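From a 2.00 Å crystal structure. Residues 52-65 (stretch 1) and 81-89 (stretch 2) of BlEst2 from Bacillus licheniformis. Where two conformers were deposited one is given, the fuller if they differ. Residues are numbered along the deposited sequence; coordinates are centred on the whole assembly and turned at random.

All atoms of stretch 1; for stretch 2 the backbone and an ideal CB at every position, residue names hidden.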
ATOM      1  N   PHE A  52       6.132   5.015  20.547  1.00 17.26           N
ATOM      2  CA  PHE A  52       5.109   4.823  19.518  1.00 16.15           C
ATOM      3  C   PHE A  52       5.450   5.651  18.311  1.00 18.81           C
ATOM      4  O   PHE A  52       5.693   6.853  18.435  1.00 18.41           O
ATOM      5  CB  PHE A  52       3.711   5.133  20.070  1.00 17.01           C
ATOM      6  CG  PHE A  52       3.245   4.093  21.064  1.00 16.08           C
ATOM      7  CD1 PHE A  52       2.588   2.935  20.634  1.00 16.89           C
ATOM      8  CD2 PHE A  52       3.457   4.265  22.430  1.00 15.67           C
ATOM      9  CE1 PHE A  52       2.148   1.980  21.556  1.00 16.59           C
ATOM     10  CE2 PHE A  52       2.977   3.325  23.354  1.00 17.75           C
ATOM     11  CZ  PHE A  52       2.331   2.188  22.907  1.00 16.13           C
ATOM     12  N   VAL A  53       5.545   4.981  17.143  1.00 14.92           N
ATOM     13  CA  VAL A  53       5.962   5.598  15.880  1.00 14.35           C
ATOM     14  C   VAL A  53       4.823   5.551  14.862  1.00 18.71           C
ATOM     15  O   VAL A  53       4.380   4.465  14.484  1.00 18.52           O
ATOM     16  CB  VAL A  53       7.287   4.994  15.340  1.00 16.37           C
ATOM     17  CG1 VAL A  53       7.769   5.735  14.079  1.00 15.02           C
ATOM     18  CG2 VAL A  53       8.381   5.016  16.409  1.00 17.11           C
ATOM     19  N   HIS A  54       4.331   6.734  14.458  1.00 15.47           N
ATOM     20  CA  HIS A  54       3.233   6.876  13.497  1.00 14.33           C
ATOM     21  C   HIS A  54       3.648   6.455  12.064  1.00 19.53           C
ATOM     22  O   HIS A  54       4.833   6.238  11.770  1.00 17.60           O
ATOM     23  CB  HIS A  54       2.719   8.320  13.476  1.00 13.95           C
ATOM     24  CG  HIS A  54       3.739   9.287  12.927  1.00 16.52           C
ATOM     25  ND1 HIS A  54       3.915   9.458  11.564  1.00 16.97           N
ATOM     26  CD2 HIS A  54       4.636  10.057  13.584  1.00 17.66           C
ATOM     27  CE1 HIS A  54       4.886  10.354  11.439  1.00 17.63           C
ATOM     28  NE2 HIS A  54       5.354  10.734  12.633  1.00 18.02           N
ATOM     29  N   GLY A  55       2.670   6.471  11.171  1.00 17.54           N
ATOM     30  CA  GLY A  55       2.877   6.090   9.785  1.00 16.73           C
ATOM     31  C   GLY A  55       2.807   7.241   8.817  1.00 19.67           C
ATOM     32  O   GLY A  55       2.896   8.419   9.191  1.00 16.82           O
ATOM     33  N   LEU A  56       2.604   6.870   7.569  1.00 16.09           N
ATOM     34  CA  LEU A  56       2.510   7.764   6.439  1.00 17.75           C
ATOM     35  C   LEU A  56       1.511   8.895   6.658  1.00 23.14           C
ATOM     36  O   LEU A  56       0.366   8.635   7.019  1.00 20.47           O
ATOM     37  CB  LEU A  56       2.159   6.939   5.190  1.00 16.57           C
ATOM     38  CG  LEU A  56       1.883   7.757   3.913  1.00 21.74           C
ATOM     39  CD1 LEU A  56       3.132   8.413   3.395  1.00 21.39           C
ATOM     40  CD2 LEU A  56       1.264   6.869   2.837  1.00 21.48           C
ATOM     41  N   ASN A  57       1.965  10.143   6.440  1.00 23.42           N
ATOM     42  CA  ASN A  57       1.187  11.382   6.527  1.00 24.46           C
ATOM     43  C   ASN A  57       0.557  11.591   7.925  1.00 27.89           C
ATOM     44  O   ASN A  57      -0.425  12.308   8.097  1.00 27.59           O
ATOM     45  CB  ASN A  57       0.159  11.467   5.377  1.00 28.19           C
ATOM     46  CG  ASN A  57       0.756  11.477   3.965  1.00 61.06           C
ATOM     47  OD1 ASN A  57       1.849  12.050   3.691  1.00 49.03           O
ATOM     48  ND2 ASN A  57       0.021  10.912   3.015  1.00 50.25           N
ATOM     49  N   GLY A  58       1.173  10.997   8.935  1.00 24.38           N
ATOM     50  CA  GLY A  58       0.650  11.093  10.286  1.00 23.06           C
ATOM     51  C   GLY A  58       1.562  11.823  11.218  1.00 24.17           C
ATOM     52  O   GLY A  58       2.573  12.381  10.795  1.00 24.57           O
ATOM     53  N   SER A  59       1.220  11.776  12.509  1.00 19.60           N
ATOM     54  CA  SER A  59       1.986  12.349  13.597  1.00 19.18           C
ATOM     55  C   SER A  59       1.673  11.536  14.835  1.00 22.99           C
ATOM     56  O   SER A  59       0.860  10.612  14.775  1.00 23.02           O
ATOM     57  CB  SER A  59       1.577  13.804  13.817  1.00 22.70           C
ATOM     58  OG  SER A  59       0.290  13.869  14.412  1.00 22.74           O
ATOM     59  N   SER A  60       2.245  11.932  15.972  1.00 20.20           N
ATOM     60  CA  SER A  60       1.995  11.308  17.268  1.00 20.75           C
ATOM     61  C   SER A  60       0.483  11.327  17.637  1.00 25.77           C
ATOM     62  O   SER A  60       0.045  10.502  18.420  1.00 25.04           O
ATOM     63  CB  SER A  60       2.827  12.000  18.346  1.00 22.77           C
ATOM     64  OG  SER A  60       2.500  13.378  18.428  1.00 29.55           O
ATOM     65  N   SER A  61      -0.319  12.238  17.028  1.00 24.10           N
ATOM     66  CA  SER A  61      -1.759  12.321  17.301  1.00 24.84           C
ATOM     67  C   SER A  61      -2.539  11.052  16.886  1.00 26.95           C
ATOM     68  O   SER A  61      -3.629  10.814  17.409  1.00 25.29           O
ATOM     69  CB  SER A  61      -2.361  13.580  16.683  1.00 31.92           C
ATOM     70  OG  SER A  61      -2.325  13.489  15.269  1.00 45.85           O
ATOM     71  N   ALA A  62      -1.944  10.199  16.007  1.00 23.55           N
ATOM     72  CA  ALA A  62      -2.529   8.918  15.584  1.00 22.52           C
ATOM     73  C   ALA A  62      -2.782   8.043  16.834  1.00 24.11           C
ATOM     74  O   ALA A  62      -3.731   7.273  16.859  1.00 23.90           O
ATOM     75  CB  ALA A  62      -1.565   8.191  14.662  1.00 23.05           C
ATOM     76  N   TRP A  63      -1.954   8.200  17.878  1.00 19.29           N
ATOM     77  CA  TRP A  63      -2.064   7.406  19.102  1.00 19.52           C
ATOM     78  C   TRP A  63      -3.075   7.958  20.080  1.00 22.34           C
ATOM     79  O   TRP A  63      -3.387   7.284  21.053  1.00 21.19           O
ATOM     80  CB  TRP A  63      -0.675   7.242  19.768  1.00 17.65           C
ATOM     81  CG  TRP A  63       0.355   6.724  18.807  1.00 17.77           C
ATOM     82  CD1 TRP A  63       1.345   7.446  18.195  1.00 20.80           C
ATOM     83  CD2 TRP A  63       0.392   5.409  18.215  1.00 15.57           C
ATOM     84  NE1 TRP A  63       2.045   6.639  17.319  1.00 18.47           N
ATOM     85  CE2 TRP A  63       1.483   5.386  17.316  1.00 18.31           C
ATOM     86  CE3 TRP A  63      -0.346   4.226  18.421  1.00 15.61           C
ATOM     87  CZ2 TRP A  63       1.865   4.220  16.632  1.00 16.63           C
ATOM     88  CZ3 TRP A  63       0.011   3.087  17.712  1.00 16.32           C
ATOM     89  CH2 TRP A  63       1.092   3.095  16.817  1.00 16.60           C
ATOM     90  N   PHE A  64      -3.602   9.174  19.831  1.00 19.60           N
ATOM     91  CA  PHE A  64      -4.536   9.818  20.744  1.00 20.30           C
ATOM     92  C   PHE A  64      -5.898  10.130  20.140  1.00 25.19           C
ATOM     93  O   PHE A  64      -6.883  10.047  20.872  1.00 24.78           O
ATOM     94  CB  PHE A  64      -3.918  11.113  21.319  1.00 23.70           C
ATOM     95  CG  PHE A  64      -2.674  10.887  22.153  1.00 24.98           C
ATOM     96  CD1 PHE A  64      -1.428  10.745  21.554  1.00 25.93           C
ATOM     97  CD2 PHE A  64      -2.750  10.821  23.535  1.00 25.55           C
ATOM     98  CE1 PHE A  64      -0.289  10.531  22.329  1.00 25.56           C
ATOM     99  CE2 PHE A  64      -1.601  10.645  24.305  1.00 27.39           C
ATOM    100  CZ  PHE A  64      -0.384  10.494  23.699  1.00 24.42           C
ATOM    101  N   ASP A  65      -5.977  10.491  18.830  1.00 22.80           N
ATOM    102  CA  ASP A  65      -7.266  10.834  18.224  0.59 23.09           C
ATOM    103  C   ASP A  65      -8.193   9.621  18.178  1.00 25.50           C
ATOM    104  O   ASP A  65      -7.895   8.629  17.525  1.00 23.83           O
ATOM    105  CB  ASP A  65      -7.100  11.526  16.858  0.59 24.29           C
ATOM    106  CG  ASP A  65      -6.307  12.825  16.895  0.59 34.42           C
ATOM    107  OD1 ASP A  65      -6.302  13.494  17.958  0.59 38.07           O
ATOM    108  OD2 ASP A  65      -5.751  13.207  15.846  0.59 39.43           O
ATOM    109  N   UNK A  81       6.631   7.004  25.131  1.00 21.27           N
ATOM    110  CA  UNK A  81       7.007   8.264  24.482  1.00 21.76           C
ATOM    111  C   UNK A  81       6.410   8.235  23.077  1.00 22.70           C
ATOM    112  O   UNK A  81       6.126   7.167  22.550  1.00 18.99           O
ATOM    113  CB  UNK A  81       8.525   8.454  24.443  1.00 21.76           C
ATOM    114  N   UNK A  82       6.107   9.401  22.536  1.00 21.00           N
ATOM    115  CA  UNK A  82       5.439   9.520  21.236  1.00 20.12           C
ATOM    116  C   UNK A  82       6.235  10.513  20.445  1.00 25.97           C
ATOM    117  O   UNK A  82       6.610  11.547  20.985  1.00 26.97           O
ATOM    118  CB  UNK A  82       3.976   9.949  21.363  1.00 20.12           C
ATOM    119  N   UNK A  83       6.510  10.204  19.180  1.00 22.33           N
ATOM    120  CA  UNK A  83       7.342  11.050  18.338  1.00 21.89           C
ATOM    121  C   UNK A  83       6.646  11.462  17.040  1.00 24.86           C
ATOM    122  O   UNK A  83       5.849  10.702  16.480  1.00 21.60           O
ATOM    123  CB  UNK A  83       8.650  10.325  18.013  1.00 21.89           C
ATOM    124  N   UNK A  84       6.969  12.670  16.566  1.00 22.22           N
ATOM    125  CA  UNK A  84       6.529  13.154  15.279  1.00 22.92           C
ATOM    126  C   UNK A  84       7.756  13.024  14.386  1.00 27.52           C
ATOM    127  O   UNK A  84       8.810  13.577  14.705  1.00 26.81           O
ATOM    128  CB  UNK A  84       5.989  14.584  15.341  1.00 22.92           C
ATOM    129  N   UNK A  85       7.632  12.277  13.299  1.00 23.90           N
ATOM    130  CA  UNK A  85       8.665  12.179  12.272  1.00 23.34           C
ATOM    131  C   UNK A  85       8.088  12.928  11.107  1.00 26.92           C
ATOM    132  O   UNK A  85       7.033  13.557  11.272  1.00 25.67           O
ATOM    133  CB  UNK A  85       9.032  10.737  11.917  1.00 23.34           C
ATOM    134  N   UNK A  86       8.751  12.899   9.938  1.00 24.23           N
ATOM    135  CA  UNK A  86       8.197  13.562   8.772  1.00 23.68           C
ATOM    136  C   UNK A  86       7.005  12.770   8.244  1.00 26.04           C
ATOM    137  O   UNK A  86       7.100  11.557   8.034  1.00 25.87           O
ATOM    138  CB  UNK A  86       9.262  13.726   7.686  1.00 23.68           C
ATOM    139  N   UNK A  87       5.870  13.446   8.005  1.00 23.16           N
ATOM    140  CA  UNK A  87       4.711  12.737   7.441  1.00 22.70           C
ATOM    141  C   UNK A  87       4.904  12.383   5.952  1.00 25.47           C
ATOM    142  O   UNK A  87       4.302  11.446   5.440  1.00 24.19           O
ATOM    143  CB  UNK A  87       3.453  13.592   7.606  1.00 22.70           C
ATOM    144  N   UNK A  88       5.799  13.132   5.278  1.00 25.14           N
ATOM    145  CA  UNK A  88       6.033  13.160   3.832  1.00 23.43           C
ATOM    146  C   UNK A  88       7.481  12.868   3.378  1.00 26.69           C
ATOM    147  O   UNK A  88       7.811  13.126   2.214  1.00 26.75           O
ATOM    148  CB  UNK A  88       5.623  14.536   3.303  1.00 23.43           C
ATOM    149  N   UNK A  89       8.344  12.379   4.271  1.00 21.44           N
ATOM    150  CA  UNK A  89       9.742  12.074   3.879  1.00 20.77           C
ATOM    151  C   UNK A  89       9.984  10.569   3.851  1.00 22.88           C
ATOM    152  O   UNK A  89       9.212   9.841   4.444  1.00 20.38           O
ATOM    153  CB  UNK A  89      10.730  12.737   4.841  1.00 20.77           C
TER

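Position 81 lies on a strand running parallel to the one that carries Phe52 and Val53. Its CA-to-CB bond points away, and no atom of stretch 1 comes within 5.5 Å of the ideal CB. Stretch 1 sets little limit here. The residue is Ala81. Its backbone does the work: Phe52 N donates to Ala81 O at 2.9 Å.

Position 82 pairs with Phe52, and its CB leaves on the same face of the sheet. The ideal CB is 3.8 Å from Ser60 CB and 4.4 Å from Phe64 CE1. Beyond it lie the rings of Phe52, Trp63 and Phe64, an apolar, aromatic setting. A large apolar side chain, aromatic or branched, would suit. The residue is Phe82, chi1 m. The edge of Phe64 meets its face, with Phe64 CZ 3.7 Å from Phe82 CE1. The Phe52 ring is nearly parallel but slid aside, with Phe52 CD2 3.4 Å from Phe82 CE2. Trp63 CB is 3.8 Å from Phe82 CE2.

At position 83 the CA-to-CB bond points to the face of the sheet that carries Val53. The methyl groups of Val53 offer an apolar neighbour, so an apolar side chain such as valine, isoleucine or leucine would suit. The residue is Ile83; its CG2 lies 4.1 Å from Val53 CG2. A water joins the backbones, donating to Phe52 O (2.8 Å) and Ile83 O (2.7 Å), and accepts from Trp63 NE1 (3.0 Å).

At position 84 the CA-to-CB bond points sideways, and the ideal CB is 4.6 Å from Ser60 N. That amide and the Ser60 hydroxyl can both donate, so a short acceptor is favoured: aspartate or asparagine. The residue is Asp84. Its OD1 accepts from Ser60 N at 2.8 Å and from Ser60 OG at 2.7 Å, tying the start of the 3-10 segment to this stretch. OD2 is bonded elsewhere in the structure.

At position 85 the backbone N faces the His54 ring edge, and the ideal CB is 3.7 Å from His54 NE2. Proline would lack the amide hydrogen; Val53 CG1 nearby favours an apolar chain. The residue is Leu85. Its N donates to His54 NE2 at 2.8 Å, while Leu85 CD1 packs on Val53 CG1 at 3.7 Å.

Position 86 points away into space that stretch 1 leaves empty. Many residues would do; it is His86.

Position 87 has phi -73°, compatible with proline. Its ideal CB is tight against Asn57 CA, at 3.3 Å, and 3.5 Å from Gly58 O, so the chain must start close against the turn. Proline suits the phi, and other residues are not excluded. The residue is Pro87. Its CB lies 3.6 Å from Gly58 O, and Pro87 O accepts from Asn57 N at 2.9 Å.

Positions 88 and 89 have little or no contact with stretch 1, which hardly restricts them. They are Asp88 and Lys89.

Stretch 2, residues 81-89: AFIDLHPDK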
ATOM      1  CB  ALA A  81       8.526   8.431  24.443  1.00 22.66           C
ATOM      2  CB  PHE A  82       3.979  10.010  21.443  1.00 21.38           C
ATOM      3  CG  PHE A  82       3.194   9.109  22.379  1.00 21.06           C
ATOM      4  CD1 PHE A  82       3.245   9.292  23.757  1.00 24.35           C
ATOM      5  CD2 PHE A  82       2.458   8.041  21.881  1.00 19.12           C
ATOM      6  CE1 PHE A  82       2.568   8.419  24.625  1.00 24.50           C
ATOM      7  CE2 PHE A  82       1.758   7.180  22.744  1.00 22.21           C
ATOM      8  CZ  PHE A  82       1.843   7.354  24.109  1.00 22.42           C
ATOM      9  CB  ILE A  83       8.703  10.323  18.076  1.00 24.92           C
ATOM     10  CG1 ILE A  83       9.729  11.261  17.367  1.00 26.37           C
ATOM     11  CG2 ILE A  83       8.497   8.977  17.308  1.00 24.04           C
ATOM     12  CD1 ILE A  83      11.149  10.818  17.385  1.00 26.59           C
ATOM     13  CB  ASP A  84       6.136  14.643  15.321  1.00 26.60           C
ATOM     14  CG  ASP A  84       4.841  14.950  16.034  1.00 34.57           C
ATOM     15  OD1 ASP A  84       4.126  14.006  16.384  1.00 30.18           O
ATOM     16  OD2 ASP A  84       4.536  16.148  16.223  1.00 38.18           O
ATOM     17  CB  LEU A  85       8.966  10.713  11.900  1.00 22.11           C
ATOM     18  CG  LEU A  85       9.505   9.802  13.029  1.00 24.43           C
ATOM     19  CD1 LEU A  85       9.810   8.416  12.491  1.00 20.92           C
ATOM     20  CD2 LEU A  85      10.776  10.407  13.691  1.00 29.53           C
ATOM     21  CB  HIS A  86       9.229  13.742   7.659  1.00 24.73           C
ATOM     22  CG  HIS A  86      10.367  14.647   8.012  1.00 29.68           C
ATOM     23  ND1 HIS A  86      10.214  16.019   8.024  1.00 32.48           N
ATOM     24  CD2 HIS A  86      11.661  14.352   8.281  1.00 32.33           C
ATOM     25  CE1 HIS A  86      11.393  16.508   8.372  1.00 33.28           C
ATOM     26  NE2 HIS A  86      12.294  15.544   8.537  1.00 33.36           N
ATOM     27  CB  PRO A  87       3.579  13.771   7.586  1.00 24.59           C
ATOM     28  CG  PRO A  87       4.254  15.090   7.527  1.00 30.09           C
ATOM     29  CD  PRO A  87       5.580  14.881   8.226  1.00 26.37           C
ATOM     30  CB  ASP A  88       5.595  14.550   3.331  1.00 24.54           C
ATOM     31  CG  ASP A  88       6.397  15.727   3.893  1.00 36.65           C
ATOM     32  OD1 ASP A  88       7.100  15.544   4.927  1.00 34.67           O
ATOM     33  OD2 ASP A  88       6.314  16.834   3.310  1.00 45.46           O
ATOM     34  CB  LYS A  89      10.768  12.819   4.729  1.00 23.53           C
ATOM     35  CG  LYS A  89      10.556  14.321   4.816  1.00 41.43           C
ATOM     36  CD  LYS A  89      10.851  15.041   3.534  1.00 51.96           C
ATOM     37  CE  LYS A  89      10.874  16.542   3.695  1.00 66.51           C
ATOM     38  NZ  LYS A  89      12.124  17.004   4.351  1.00 76.12           N
TER
HETATM   39  O   HOH W   1       4.209   8.647  16.881  1.00 20.92           O
HETATM   40  O   HOH W   2       4.435  14.076  11.945  1.00 19.29           O
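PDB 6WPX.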